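Local coordinates for calcium-regulated actin-bundling protein (Dictyostelium discoideum, PDB 4X3N) that bundles actin filaments under calcium regulation and may contribute to the structure and reorganization of filopodia and pseudopodia during cell movement, at residues 70-75 / 100-105; 91-96 / 148-153; 184-189 / 245-250. All blocks are in the same frame, centred on the assembly; numbering follows the deposited sequence.

Contact 1 of 3, residues 70-75 / 100-105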
ATOM      1  N   GLU A  70     -19.243   8.466  10.571  1.00 24.02           N
ATOM      2  CA  GLU A  70     -18.668   7.807  11.727  1.00 25.40           C
ATOM      3  C   GLU A  70     -18.155   6.494  11.340  1.00 22.78           C
ATOM      4  O   GLU A  70     -17.084   6.107  11.786  1.00 22.20           O
ATOM      5  CB  GLU A  70     -19.652   7.604  12.863  1.00 27.15           C
ATOM      6  CG  GLU A  70     -19.892   8.911  13.632  1.00 34.28           C
ATOM      7  CD  GLU A  70     -18.586   9.481  14.230  1.00 33.81           C
ATOM      8  OE1 GLU A  70     -17.846   8.669  14.811  1.00 33.96           O
ATOM      9  OE2 GLU A  70     -18.305  10.713  14.109  1.00 32.34           O
ATOM     10  N   THR A  71     -18.902   5.783  10.503  1.00 21.58           N
ATOM     11  CA  THR A  71     -18.498   4.440  10.205  1.00 22.06           C
ATOM     12  C   THR A  71     -17.232   4.391   9.325  1.00 23.92           C
ATOM     13  O   THR A  71     -16.409   3.507   9.515  1.00 23.20           O
ATOM     14  CB  THR A  71     -19.657   3.619   9.621  1.00 22.36           C
ATOM     15  OG1 THR A  71     -20.773   3.758  10.485  1.00 21.32           O
ATOM     16  CG2 THR A  71     -19.283   2.171   9.515  1.00 23.59           C
ATOM     17  N   ILE A  72     -17.064   5.333   8.391  1.00 22.22           N
ATOM     18  CA  ILE A  72     -15.944   5.284   7.484  1.00 21.03           C
ATOM     19  C   ILE A  72     -14.744   5.700   8.253  1.00 21.19           C
ATOM     20  O   ILE A  72     -13.646   5.123   8.059  1.00 21.15           O
ATOM     21  CB  ILE A  72     -16.157   6.076   6.146  1.00 20.64           C
ATOM     22  CG1 ILE A  72     -15.197   5.605   5.042  1.00 19.53           C
ATOM     23  CG2 ILE A  72     -16.029   7.562   6.334  1.00 19.77           C
ATOM     24  CD1 ILE A  72     -15.525   6.047   3.592  1.00 20.64           C
ATOM     25  N   LYS A  73     -14.928   6.637   9.165  1.00 19.36           N
ATOM     26  CA  LYS A  73     -13.872   7.021  10.047  1.00 22.22           C
ATOM     27  C   LYS A  73     -13.392   5.883  10.914  1.00 24.18           C
ATOM     28  O   LYS A  73     -12.173   5.712  11.062  1.00 24.68           O
ATOM     29  CB  LYS A  73     -14.256   8.173  10.946  1.00 22.92           C
ATOM     30  CG  LYS A  73     -14.438   9.468  10.184  1.00 25.71           C
ATOM     31  CD  LYS A  73     -14.511  10.630  11.135  1.00 29.11           C
ATOM     32  CE  LYS A  73     -15.810  10.584  11.891  1.00 26.97           C
ATOM     33  NZ  LYS A  73     -15.818  11.734  12.821  1.00 26.90           N
ATOM     34  N   TYR A  74     -14.296   5.128  11.501  1.00 27.84           N
ATOM     35  CA  TYR A  74     -13.858   4.010  12.326  1.00 30.81           C
ATOM     36  C   TYR A  74     -13.112   2.953  11.507  1.00 30.40           C
ATOM     37  O   TYR A  74     -12.164   2.384  11.994  1.00 25.14           O
ATOM     38  CB  TYR A  74     -14.990   3.371  13.090  1.00 34.28           C
ATOM     39  CG  TYR A  74     -15.155   4.081  14.429  1.00 42.63           C
ATOM     40  CD1 TYR A  74     -14.277   3.840  15.475  1.00 47.90           C
ATOM     41  CD2 TYR A  74     -16.142   5.042  14.615  1.00 50.13           C
ATOM     42  CE1 TYR A  74     -14.402   4.505  16.681  1.00 52.41           C
ATOM     43  CE2 TYR A  74     -16.278   5.716  15.813  1.00 53.79           C
ATOM     44  CZ  TYR A  74     -15.408   5.446  16.837  1.00 55.98           C
ATOM     45  OH  TYR A  74     -15.556   6.107  18.028  1.00 61.93           O
ATOM     46  N   ALA A  75     -13.556   2.714  10.284  1.00 28.39           N
ATOM     47  CA  ALA A  75     -12.890   1.729   9.413  1.00 25.80           C
ATOM     48  C   ALA A  75     -11.491   2.163   9.064  1.00 24.74           C
ATOM     49  O   ALA A  75     -10.547   1.347   9.154  1.00 25.86           O
ATOM     50  CB  ALA A  75     -13.729   1.440   8.196  1.00 25.01           C
ATOM     51  N   LEU A 100     -14.784  -3.132   2.435  1.00 24.23           N
ATOM     52  CA  LEU A 100     -15.605  -4.237   2.849  1.00 25.01           C
ATOM     53  C   LEU A 100     -15.976  -4.211   4.334  1.00 24.80           C
ATOM     54  O   LEU A 100     -17.121  -4.403   4.704  1.00 23.51           O
ATOM     55  CB  LEU A 100     -14.881  -5.520   2.470  1.00 28.71           C
ATOM     56  CG  LEU A 100     -15.736  -6.741   2.380  1.00 28.68           C
ATOM     57  CD1 LEU A 100     -15.109  -7.801   1.490  1.00 30.89           C
ATOM     58  CD2 LEU A 100     -15.947  -7.271   3.787  1.00 32.20           C
ATOM     59  N   TYR A 101     -15.026  -3.967   5.209  1.00 22.89           N
ATOM     60  CA  TYR A 101     -15.331  -3.865   6.625  1.00 23.66           C
ATOM     61  C   TYR A 101     -16.248  -2.642   6.869  1.00 23.05           C
ATOM     62  O   TYR A 101     -17.122  -2.669   7.743  1.00 24.62           O
ATOM     63  CB  TYR A 101     -14.045  -3.685   7.494  1.00 22.65           C
ATOM     64  CG  TYR A 101     -13.045  -4.843   7.635  1.00 23.36           C
ATOM     65  CD1 TYR A 101     -13.464  -6.153   7.831  1.00 30.29           C
ATOM     66  CD2 TYR A 101     -11.681  -4.597   7.735  1.00 26.52           C
ATOM     67  CE1 TYR A 101     -12.540  -7.212   8.020  1.00 29.24           C
ATOM     68  CE2 TYR A 101     -10.749  -5.621   7.963  1.00 28.26           C
ATOM     69  CZ  TYR A 101     -11.175  -6.948   8.107  1.00 28.92           C
ATOM     70  OH  TYR A 101     -10.240  -7.983   8.310  1.00 25.51           O
ATOM     71  N   PHE A 102     -16.026  -1.551   6.150  1.00 22.93           N
ATOM     72  CA  PHE A 102     -16.895  -0.376   6.216  1.00 21.52           C
ATOM     73  C   PHE A 102     -18.327  -0.730   5.899  1.00 22.69           C
ATOM     74  O   PHE A 102     -19.224  -0.507   6.712  1.00 25.33           O
ATOM     75  CB  PHE A 102     -16.347   0.753   5.321  1.00 22.13           C
ATOM     76  CG  PHE A 102     -17.327   1.825   4.976  1.00 20.00           C
ATOM     77  CD1 PHE A 102     -17.787   2.667   5.918  1.00 19.37           C
ATOM     78  CD2 PHE A 102     -17.722   2.014   3.660  1.00 19.22           C
ATOM     79  CE1 PHE A 102     -18.675   3.666   5.594  1.00 19.78           C
ATOM     80  CE2 PHE A 102     -18.635   2.999   3.314  1.00 18.95           C
ATOM     81  CZ  PHE A 102     -19.107   3.842   4.285  1.00 20.66           C
ATOM     82  N   TYR A 103     -18.567  -1.343   4.774  1.00 22.69           N
ATOM     83  CA  TYR A 103     -19.931  -1.594   4.386  1.00 23.14           C
ATOM     84  C   TYR A 103     -20.584  -2.620   5.312  1.00 25.61           C
ATOM     85  O   TYR A 103     -21.774  -2.544   5.593  1.00 27.45           O
ATOM     86  CB  TYR A 103     -19.973  -2.123   2.968  1.00 25.36           C
ATOM     87  CG  TYR A 103     -20.011  -1.077   1.920  1.00 24.01           C
ATOM     88  CD1 TYR A 103     -21.214  -0.485   1.548  1.00 23.02           C
ATOM     89  CD2 TYR A 103     -18.832  -0.681   1.299  1.00 22.20           C
ATOM     90  CE1 TYR A 103     -21.242   0.510   0.575  1.00 23.57           C
ATOM     91  CE2 TYR A 103     -18.833   0.281   0.346  1.00 22.59           C
ATOM     92  CZ  TYR A 103     -20.031   0.888  -0.020  1.00 20.88           C
ATOM     93  OH  TYR A 103     -19.981   1.828  -0.992  1.00 19.17           O
ATOM     94  N   GLU A 104     -19.795  -3.595   5.757  1.00 29.38           N
ATOM     95  CA  GLU A 104     -20.298  -4.581   6.707  1.00 31.16           C
ATOM     96  C   GLU A 104     -20.686  -3.980   8.011  1.00 29.40           C
ATOM     97  O   GLU A 104     -21.710  -4.304   8.533  1.00 27.78           O
ATOM     98  CB  GLU A 104     -19.326  -5.720   6.907  1.00 32.42           C
ATOM     99  CG  GLU A 104     -19.356  -6.589   5.658  1.00 36.74           C
ATOM    100  CD  GLU A 104     -18.535  -7.850   5.809  1.00 43.89           C
ATOM    101  OE1 GLU A 104     -17.746  -7.953   6.809  1.00 38.59           O
ATOM    102  OE2 GLU A 104     -18.644  -8.683   4.880  1.00 41.26           O
ATOM    103  N   GLN A 105     -19.889  -3.059   8.511  1.00 27.66           N
ATOM    104  CA  GLN A 105     -20.234  -2.352   9.719  1.00 29.92           C
ATOM    105  C   GLN A 105     -21.487  -1.487   9.532  1.00 30.46           C
ATOM    106  O   GLN A 105     -22.315  -1.464  10.423  1.00 32.03           O
ATOM    107  CB  GLN A 105     -19.032  -1.583  10.268  1.00 31.89           C
ATOM    108  CG  GLN A 105     -19.282  -0.770  11.516  1.00 39.11           C
ATOM    109  CD  GLN A 105     -19.967  -1.548  12.653  1.00 43.47           C
ATOM    110  OE1 GLN A 105     -19.713  -2.748  12.875  1.00 45.15           O
ATOM    111  NE2 GLN A 105     -20.832  -0.845  13.393  1.00 38.48           N
TER
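Phe-102 meets Ile-72 over one face of its ring, and this pair is the centre of the packing between helices 61-79 and 96-111. Ile-72 CG1 stands 4.1 Å from the centroid of the Phe-102 ring and 16° off its normal, a CH-pi contact. The approach is closer at the rim, where Phe-102 CE1 comes within 3.5 Å of Ile-72 CB. Around the ring edge, near its plane, lies backbone: Thr-71 C is 3.9 Å from Phe-102 CD1. The ring therefore rests on main chain as well as side chain. Its chi1 of 162° sets CG anti to the backbone N, and the end of the side chain comes nearer the facing helix than the direction of CB alone would suggest.

The remaining contacts are aliphatic. The side chains of Thr-71 and Gln-105 cross obliquely, Thr-71 CG2 touching Gln-105 CG at 3.6 Å, while Ala-75 CB packs on Phe-102 CB at 3.9 Å. No hydrogen bond joins the two segments. Thr-71 OG1 turns back to its own helix and bonds to Val-67 O, leaving the methyl as the branch that touches Gln-105.

The short segments cross at 140° between their N-to-C directions, antiparallel in sense but well splayed, with axes 9.0 Å apart, and 258 Å² is buried between them. Ala-75 and Phe-102 have the nearest CA atoms, 5.5 Å apart, consistent with the small alanine side chain at that point. Further out, Tyr-156 meets the Phe-102 ring edge-to-face, and Leu-94 of strand 93-95 touches both Ile-72 and Phe-102. The strand thus packs against the two helices it follows and precedes, while Phe-42 of helix 42-57 touches Ile-72.

Contact 2 of 3, residues 91-96 / 148-153. With CA (calcium ion), chain D.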
ATOM      1  N   GLY A  91      -9.019  10.652   7.435  1.00 24.39           N
ATOM      2  CA  GLY A  91      -8.565  10.067   6.169  1.00 23.04           C
ATOM      3  C   GLY A  91      -9.378  10.461   4.950  1.00 23.82           C
ATOM      4  O   GLY A  91     -10.068  11.452   4.996  1.00 25.45           O
ATOM      5  N   ASN A  92      -9.214   9.734   3.837  1.00 21.24           N
ATOM      6  CA  ASN A  92      -9.861  10.068   2.585  1.00 19.99           C
ATOM      7  C   ASN A  92     -10.415   8.887   1.824  1.00 20.36           C
ATOM      8  O   ASN A  92     -11.483   9.029   1.186  1.00 19.83           O
ATOM      9  CB  ASN A  92      -8.947  10.822   1.611  1.00 21.21           C
ATOM     10  CG  ASN A  92      -7.482  10.282   1.527  1.00 23.72           C
ATOM     11  OD1 ASN A  92      -7.162   9.173   1.897  1.00 24.04           O
ATOM     12  ND2 ASN A  92      -6.592  11.138   1.063  1.00 23.06           N
ATOM     13  N   ASP A  93      -9.702   7.770   1.799  1.00 18.07           N
ATOM     14  CA  ASP A  93     -10.231   6.610   1.084  1.00 18.02           C
ATOM     15  C   ASP A  93      -9.721   5.258   1.669  1.00 19.25           C
ATOM     16  O   ASP A  93      -8.864   5.211   2.536  1.00 21.08           O
ATOM     17  CB  ASP A  93     -10.012   6.812  -0.361  1.00 19.68           C
ATOM     18  CG  ASP A  93      -8.511   6.794  -0.776  1.00 19.17           C
ATOM     19  OD1 ASP A  93      -7.712   6.094  -0.165  1.00 20.93           O
ATOM     20  OD2 ASP A  93      -8.133   7.561  -1.639  1.00 19.16           O
ATOM     21  N   LEU A  94     -10.363   4.187   1.266  1.00 21.18           N
ATOM     22  CA  LEU A  94     -10.145   2.857   1.775  1.00 21.28           C
ATOM     23  C   LEU A  94      -9.794   1.882   0.620  1.00 21.54           C
ATOM     24  O   LEU A  94     -10.379   1.941  -0.489  1.00 19.75           O
ATOM     25  CB  LEU A  94     -11.424   2.325   2.436  1.00 22.32           C
ATOM     26  CG  LEU A  94     -12.224   3.243   3.396  1.00 23.89           C
ATOM     27  CD1 LEU A  94     -13.449   2.476   3.915  1.00 24.47           C
ATOM     28  CD2 LEU A  94     -11.321   3.694   4.541  1.00 24.35           C
ATOM     29  N   ASP A  95      -8.894   0.929   0.883  1.00 20.41           N
ATOM     30  CA  ASP A  95      -8.673  -0.123  -0.096  1.00 20.13           C
ATOM     31  C   ASP A  95      -9.917  -1.013  -0.066  1.00 19.30           C
ATOM     32  O   ASP A  95     -10.774  -0.840   0.832  1.00 16.72           O
ATOM     33  CB  ASP A  95      -7.336  -0.824   0.113  1.00 20.18           C
ATOM     34  CG  ASP A  95      -7.272  -1.808   1.301  1.00 23.27           C
ATOM     35  OD1 ASP A  95      -8.277  -2.413   1.784  1.00 21.02           O
ATOM     36  OD2 ASP A  95      -6.076  -2.061   1.708  1.00 21.42           O
ATOM     37  N   PHE A  96     -10.001  -1.977  -0.952  1.00 20.13           N
ATOM     38  CA  PHE A  96     -11.214  -2.780  -1.042  1.00 22.33           C
ATOM     39  C   PHE A  96     -11.464  -3.711   0.187  1.00 23.62           C
ATOM     40  O   PHE A  96     -12.643  -4.000   0.572  1.00 22.67           O
ATOM     41  CB  PHE A  96     -11.215  -3.607  -2.344  1.00 22.78           C
ATOM     42  CG  PHE A  96     -11.520  -2.839  -3.606  1.00 24.13           C
ATOM     43  CD1 PHE A  96     -11.726  -1.487  -3.630  1.00 24.96           C
ATOM     44  CD2 PHE A  96     -11.527  -3.528  -4.805  1.00 22.70           C
ATOM     45  CE1 PHE A  96     -11.956  -0.837  -4.814  1.00 25.48           C
ATOM     46  CE2 PHE A  96     -11.774  -2.883  -5.993  1.00 25.25           C
ATOM     47  CZ  PHE A  96     -12.001  -1.531  -6.004  1.00 24.65           C
ATOM     48  N   ASP A 148      -9.075   3.522  -8.994  1.00 21.82           N
ATOM     49  CA  ASP A 148      -7.837   3.562  -8.248  1.00 22.68           C
ATOM     50  C   ASP A 148      -7.730   2.461  -7.245  1.00 24.27           C
ATOM     51  O   ASP A 148      -6.785   2.418  -6.507  1.00 26.99           O
ATOM     52  CB  ASP A 148      -7.558   4.975  -7.669  1.00 22.25           C
ATOM     53  CG  ASP A 148      -8.541   5.366  -6.584  1.00 21.72           C
ATOM     54  OD1 ASP A 148      -9.442   4.591  -6.342  1.00 19.42           O
ATOM     55  OD2 ASP A 148      -8.407   6.436  -5.983  1.00 23.18           O
ATOM     56  N   GLY A 149      -8.704   1.549  -7.229  1.00 22.50           N
ATOM     57  CA  GLY A 149      -8.816   0.496  -6.227  1.00 24.20           C
ATOM     58  C   GLY A 149      -9.101   1.008  -4.807  1.00 23.30           C
ATOM     59  O   GLY A 149      -8.877   0.277  -3.825  1.00 24.33           O
ATOM     60  N   ARG A 150      -9.539   2.270  -4.687  1.00 22.05           N
ATOM     61  CA  ARG A 150      -9.854   2.872  -3.408  1.00 21.64           C
ATOM     62  C   ARG A 150     -11.318   3.366  -3.386  1.00 21.74           C
ATOM     63  O   ARG A 150     -11.901   3.741  -4.437  1.00 22.82           O
ATOM     64  CB  ARG A 150      -8.943   4.056  -3.136  1.00 21.62           C
ATOM     65  CG  ARG A 150      -7.438   3.883  -3.350  1.00 24.03           C
ATOM     66  CD  ARG A 150      -6.745   3.047  -2.306  1.00 23.91           C
ATOM     67  NE  ARG A 150      -6.827   3.633  -0.970  1.00 22.24           N
ATOM     68  CZ  ARG A 150      -6.214   3.143   0.096  1.00 22.38           C
ATOM     69  NH1 ARG A 150      -5.427   2.054  -0.020  1.00 22.28           N
ATOM     70  NH2 ARG A 150      -6.370   3.724   1.287  1.00 20.78           N
ATOM     71  N   VAL A 151     -11.918   3.333  -2.208  1.00 19.98           N
ATOM     72  CA  VAL A 151     -13.248   3.864  -1.993  1.00 23.94           C
ATOM     73  C   VAL A 151     -13.185   5.092  -1.057  1.00 21.25           C
ATOM     74  O   VAL A 151     -12.719   4.993   0.089  1.00 21.65           O
ATOM     75  CB  VAL A 151     -14.201   2.815  -1.422  1.00 24.09           C
ATOM     76  CG1 VAL A 151     -15.544   3.426  -1.166  1.00 25.74           C
ATOM     77  CG2 VAL A 151     -14.352   1.631  -2.363  1.00 24.90           C
ATOM     78  N   SER A 152     -13.576   6.232  -1.618  1.00 20.15           N
ATOM     79  CA  SER A 152     -13.687   7.466  -0.916  1.00 18.73           C
ATOM     80  C   SER A 152     -15.090   7.551  -0.320  1.00 19.76           C
ATOM     81  O   SER A 152     -15.978   6.822  -0.734  1.00 19.20           O
ATOM     82  CB  SER A 152     -13.452   8.609  -1.864  1.00 19.18           C
ATOM     83  OG  SER A 152     -14.380   8.545  -2.949  1.00 18.99           O
ATOM     84  N   PHE A 153     -15.284   8.450   0.627  1.00 19.30           N
ATOM     85  CA  PHE A 153     -16.624   8.745   1.145  1.00 18.49           C
ATOM     86  C   PHE A 153     -17.480   9.309   0.067  1.00 18.26           C
ATOM     87  O   PHE A 153     -18.643   8.951  -0.042  1.00 18.13           O
ATOM     88  CB  PHE A 153     -16.544   9.671   2.330  1.00 19.45           C
ATOM     89  CG  PHE A 153     -17.782   9.718   3.189  1.00 18.02           C
ATOM     90  CD1 PHE A 153     -18.456   8.573   3.531  1.00 20.58           C
ATOM     91  CD2 PHE A 153     -18.199  10.938   3.760  1.00 21.66           C
ATOM     92  CE1 PHE A 153     -19.618   8.639   4.335  1.00 21.20           C
ATOM     93  CE2 PHE A 153     -19.344  10.997   4.614  1.00 22.00           C
ATOM     94  CZ  PHE A 153     -20.053   9.864   4.853  1.00 21.69           C
TER
HETATM   95 CA    CA D 301     -11.782   5.338  -6.107  1.00 25.66          CA
HETATM   96  O   HOH W   1      -8.041  -2.363  -3.295  1.00 19.35           O
HETATM   97  O   HOH W   2     -10.749   7.250  -5.122  1.00 19.76           O
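Arg-150 grips Asp-93 side-on with two nitrogens. Its NE bonds to Asp-93 OD1 at 2.7 Å with an N-H...O angle of 153°, a salt bridge in the guanidinium plane but above that of the carboxylate, the two planes being 64° apart. NH2 bonds to Asp-93 O at 3.2 Å and only weakly to OD1. Calcium is bound by Arg-150 O at 2.3 Å and Asp-148 OD1 at 2.5 Å; a water, Asp-144, Asn-146 and Glu-155 complete the site, consistent with an EF-hand loop. The arginine chain is bent at chi2 and chi3, and one face of the guanidinium has Asp-95 N over its centre. An alanine in place of this arginine would probably leave Asp-93 OD1 without its charged mate, although Lys-39 would still pair with OD2.

Between the strands, Leu-94 and Val-151 form one antiparallel hydrogen-bonded pair, Leu-94 N to Val-151 O at 2.8 Å and Val-151 N to Leu-94 O at 2.7 Å. Phe-96 lies obliquely against the Gly-149 peptide, its CE1 3.4 Å from Gly-149 C, and reaches Val-151 CG2 more distantly.

The Arg-150 carbonyl and Val-151 N share one peptide, so the ion would probably polarise this group and strengthen the bond to Leu-94 O.

Contact 3 of 3, residues 184-189 / 245-250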
ATOM      1  N   LYS A 184     -14.591  28.933   4.881  1.00 25.20           N
ATOM      2  CA  LYS A 184     -13.317  28.344   5.151  1.00 26.20           C
ATOM      3  C   LYS A 184     -12.888  28.727   6.543  1.00 24.97           C
ATOM      4  O   LYS A 184     -12.422  27.892   7.298  1.00 25.04           O
ATOM      5  CB  LYS A 184     -12.272  28.780   4.137  1.00 28.22           C
ATOM      6  CG  LYS A 184     -10.916  28.117   4.286  1.00 29.63           C
ATOM      7  CD  LYS A 184      -9.988  28.634   3.206  1.00 32.81           C
ATOM      8  CE  LYS A 184      -8.665  27.914   3.241  1.00 38.52           C
ATOM      9  NZ  LYS A 184      -7.546  28.851   2.932  1.00 45.38           N
ATOM     10  N   LYS A 185     -13.092  29.970   6.916  1.00 29.12           N
ATOM     11  CA  LYS A 185     -12.715  30.432   8.267  1.00 27.66           C
ATOM     12  C   LYS A 185     -13.372  29.622   9.334  1.00 28.23           C
ATOM     13  O   LYS A 185     -12.740  29.225  10.300  1.00 28.51           O
ATOM     14  CB  LYS A 185     -13.074  31.899   8.454  1.00 30.29           C
ATOM     15  CG  LYS A 185     -11.994  32.821   7.888  1.00 34.76           C
ATOM     16  CD  LYS A 185     -12.374  34.301   8.070  1.00 39.61           C
ATOM     17  CE  LYS A 185     -11.237  35.292   7.709  1.00 42.60           C
ATOM     18  NZ  LYS A 185     -10.792  35.182   6.295  1.00 41.87           N
ATOM     19  N   ALA A 186     -14.666  29.394   9.167  1.00 25.79           N
ATOM     20  CA  ALA A 186     -15.429  28.681  10.120  1.00 25.80           C
ATOM     21  C   ALA A 186     -15.009  27.209  10.162  1.00 24.06           C
ATOM     22  O   ALA A 186     -14.888  26.633  11.245  1.00 24.06           O
ATOM     23  CB  ALA A 186     -16.921  28.808   9.757  1.00 28.68           C
ATOM     24  N   ARG A 187     -14.759  26.593   8.995  1.00 22.22           N
ATOM     25  CA  ARG A 187     -14.261  25.199   8.985  1.00 22.83           C
ATOM     26  C   ARG A 187     -12.918  25.092   9.781  1.00 23.62           C
ATOM     27  O   ARG A 187     -12.706  24.225  10.611  1.00 21.67           O
ATOM     28  CB  ARG A 187     -13.995  24.749   7.546  1.00 23.40           C
ATOM     29  CG  ARG A 187     -13.410  23.351   7.492  1.00 24.30           C
ATOM     30  CD  ARG A 187     -13.411  22.742   6.105  1.00 26.69           C
ATOM     31  NE  ARG A 187     -12.843  23.578   5.065  1.00 26.27           N
ATOM     32  CZ  ARG A 187     -11.534  23.731   4.853  1.00 24.95           C
ATOM     33  NH1 ARG A 187     -10.610  23.205   5.643  1.00 27.92           N
ATOM     34  NH2 ARG A 187     -11.148  24.457   3.850  1.00 28.28           N
ATOM     35  N   LEU A 188     -12.015  25.992   9.496  1.00 22.97           N
ATOM     36  CA  LEU A 188     -10.730  25.973  10.178  1.00 27.26           C
ATOM     37  C   LEU A 188     -10.842  26.309  11.638  1.00 26.09           C
ATOM     38  O   LEU A 188     -10.066  25.789  12.437  1.00 27.11           O
ATOM     39  CB  LEU A 188      -9.744  26.944   9.513  1.00 27.56           C
ATOM     40  CG  LEU A 188      -9.398  26.585   8.077  1.00 32.11           C
ATOM     41  CD1 LEU A 188      -8.571  27.706   7.420  1.00 34.84           C
ATOM     42  CD2 LEU A 188      -8.662  25.270   8.068  1.00 33.31           C
ATOM     43  N   ALA A 189     -11.787  27.155  12.017  1.00 24.33           N
ATOM     44  CA  ALA A 189     -12.018  27.352  13.426  1.00 23.99           C
ATOM     45  C   ALA A 189     -12.500  26.066  14.114  1.00 23.68           C
ATOM     46  O   ALA A 189     -12.125  25.732  15.246  1.00 21.00           O
ATOM     47  CB  ALA A 189     -13.033  28.465  13.627  1.00 24.56           C
ATOM     48  N   GLU A 245     -17.781  29.091  17.198  1.00 24.32           N
ATOM     49  CA  GLU A 245     -19.182  29.457  17.187  1.00 29.01           C
ATOM     50  C   GLU A 245     -19.425  30.781  16.525  1.00 30.14           C
ATOM     51  O   GLU A 245     -20.378  30.950  15.746  1.00 27.35           O
ATOM     52  CB  GLU A 245     -19.758  29.474  18.618  1.00 29.79           C
ATOM     53  CG  GLU A 245     -21.219  29.912  18.607  1.00 34.75           C
ATOM     54  CD  GLU A 245     -22.015  29.478  19.845  1.00 37.35           C
ATOM     55  OE1 GLU A 245     -21.501  28.838  20.762  1.00 37.69           O
ATOM     56  OE2 GLU A 245     -23.193  29.797  19.922  1.00 45.66           O
ATOM     57  N   ALA A 246     -18.552  31.737  16.811  1.00 29.66           N
ATOM     58  CA  ALA A 246     -18.638  33.047  16.182  1.00 30.20           C
ATOM     59  C   ALA A 246     -18.373  32.936  14.711  1.00 27.77           C
ATOM     60  O   ALA A 246     -18.989  33.606  13.881  1.00 26.08           O
ATOM     61  CB  ALA A 246     -17.653  34.042  16.819  1.00 28.39           C
ATOM     62  N   ALA A 247     -17.420  32.131  14.340  1.00 25.24           N
ATOM     63  CA  ALA A 247     -17.119  32.058  12.944  1.00 26.19           C
ATOM     64  C   ALA A 247     -18.289  31.339  12.210  1.00 27.98           C
ATOM     65  O   ALA A 247     -18.685  31.725  11.105  1.00 29.05           O
ATOM     66  CB  ALA A 247     -15.834  31.295  12.742  1.00 28.29           C
ATOM     67  N   VAL A 248     -18.800  30.281  12.807  1.00 27.67           N
ATOM     68  CA  VAL A 248     -19.955  29.533  12.184  1.00 28.59           C
ATOM     69  C   VAL A 248     -21.153  30.466  11.975  1.00 31.48           C
ATOM     70  O   VAL A 248     -21.696  30.552  10.859  1.00 27.94           O
ATOM     71  CB  VAL A 248     -20.320  28.310  13.026  1.00 25.72           C
ATOM     72  CG1 VAL A 248     -21.676  27.752  12.662  1.00 26.60           C
ATOM     73  CG2 VAL A 248     -19.251  27.241  12.799  1.00 28.31           C
ATOM     74  N   ARG A 249     -21.508  31.209  13.029  1.00 35.38           N
ATOM     75  CA  ARG A 249     -22.536  32.269  12.943  1.00 37.23           C
ATOM     76  C   ARG A 249     -22.324  33.248  11.797  1.00 36.35           C
ATOM     77  O   ARG A 249     -23.234  33.454  10.994  1.00 34.72           O
ATOM     78  CB  ARG A 249     -22.615  33.066  14.252  1.00 41.30           C
ATOM     79  CG  ARG A 249     -23.401  32.325  15.328  1.00 52.50           C
ATOM     80  CD  ARG A 249     -24.435  33.187  16.073  1.00 59.08           C
ATOM     81  NE  ARG A 249     -23.854  33.851  17.253  1.00 65.92           N
ATOM     82  CZ  ARG A 249     -23.513  33.247  18.405  1.00 63.40           C
ATOM     83  NH1 ARG A 249     -23.682  31.946  18.561  1.00 60.80           N
ATOM     84  NH2 ARG A 249     -22.987  33.952  19.412  1.00 57.30           N
ATOM     85  N   THR A 250     -21.153  33.882  11.716  1.00 32.77           N
ATOM     86  CA  THR A 250     -21.013  34.865  10.653  1.00 35.19           C
ATOM     87  C   THR A 250     -21.097  34.212   9.301  1.00 35.04           C
ATOM     88  O   THR A 250     -21.743  34.750   8.402  1.00 34.88           O
ATOM     89  CB  THR A 250     -19.834  35.914  10.753  1.00 36.72           C
ATOM     90  OG1 THR A 250     -18.817  35.657   9.795  1.00 41.92           O
ATOM     91  CG2 THR A 250     -19.265  36.062  12.098  1.00 32.47           C
TER
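Ala-186 and Ala-247 face each other where helices 181-211 and 232-255 run side by side as an antiparallel helix pair, in the part of the protein that carries the F-actin-bundling C-terminal family sequence. The segments make an angle of 155° with axes 8.1 Å apart, a close spacing that fits the alanines lining it.

Apolar contacts carry the interface. Ala-186 CB lies 4.0 Å from Ala-247 CB and 4.1 Å from Val-248 CG2, while Ala-189 CB approaches Ala-247 CB from the next turn, also at 4.1 Å. Backbone takes part too: Ala-186 CB comes to 3.7 Å from Ala-247 O. With methyl groups doing the touching, only 150 Å² is buried. Met-279 of helix 273-290 touches both Ala-186 and Val-248, adding a third helix to the packing.

Polar interactions stay off the interface, and no hydrogen bond crosses it. Glu-245 points away from helix 181-211; its OE1 forms a salt bridge with Lys-287, and its OE2 takes Arg-249, one turn on. There Arg-249 NH1 lies 2.6 Å from Glu-245 OE2, which is met on its anti side and sits in the guanidinium plane.

How the contacts relate
Contacts 1 and 2 form one continuous packed region, their centres 11 Å apart. Leu-94 joins them: its CD1 lies 3.7 Å from Phe-102 CB and 3.8 Å from Ile-72 CG1. Ile-72 CD1 also reaches Phe-153 CA at 3.8 Å, so Ile-72 meets the 148-153 segment where helix 153-160 begins, while Phe-102 meets strand 93-95 through Leu-94. Contact 2 includes two calcium ligands, whereas the Ile-72 side chain is about 10 Å from the ion. Contact 3 stands apart, on the opposite side of the chain's centre: its centre is 29 Å from each of the others, and its nearest atoms are about 12 Å from contact 2 and 13 Å from contact 1.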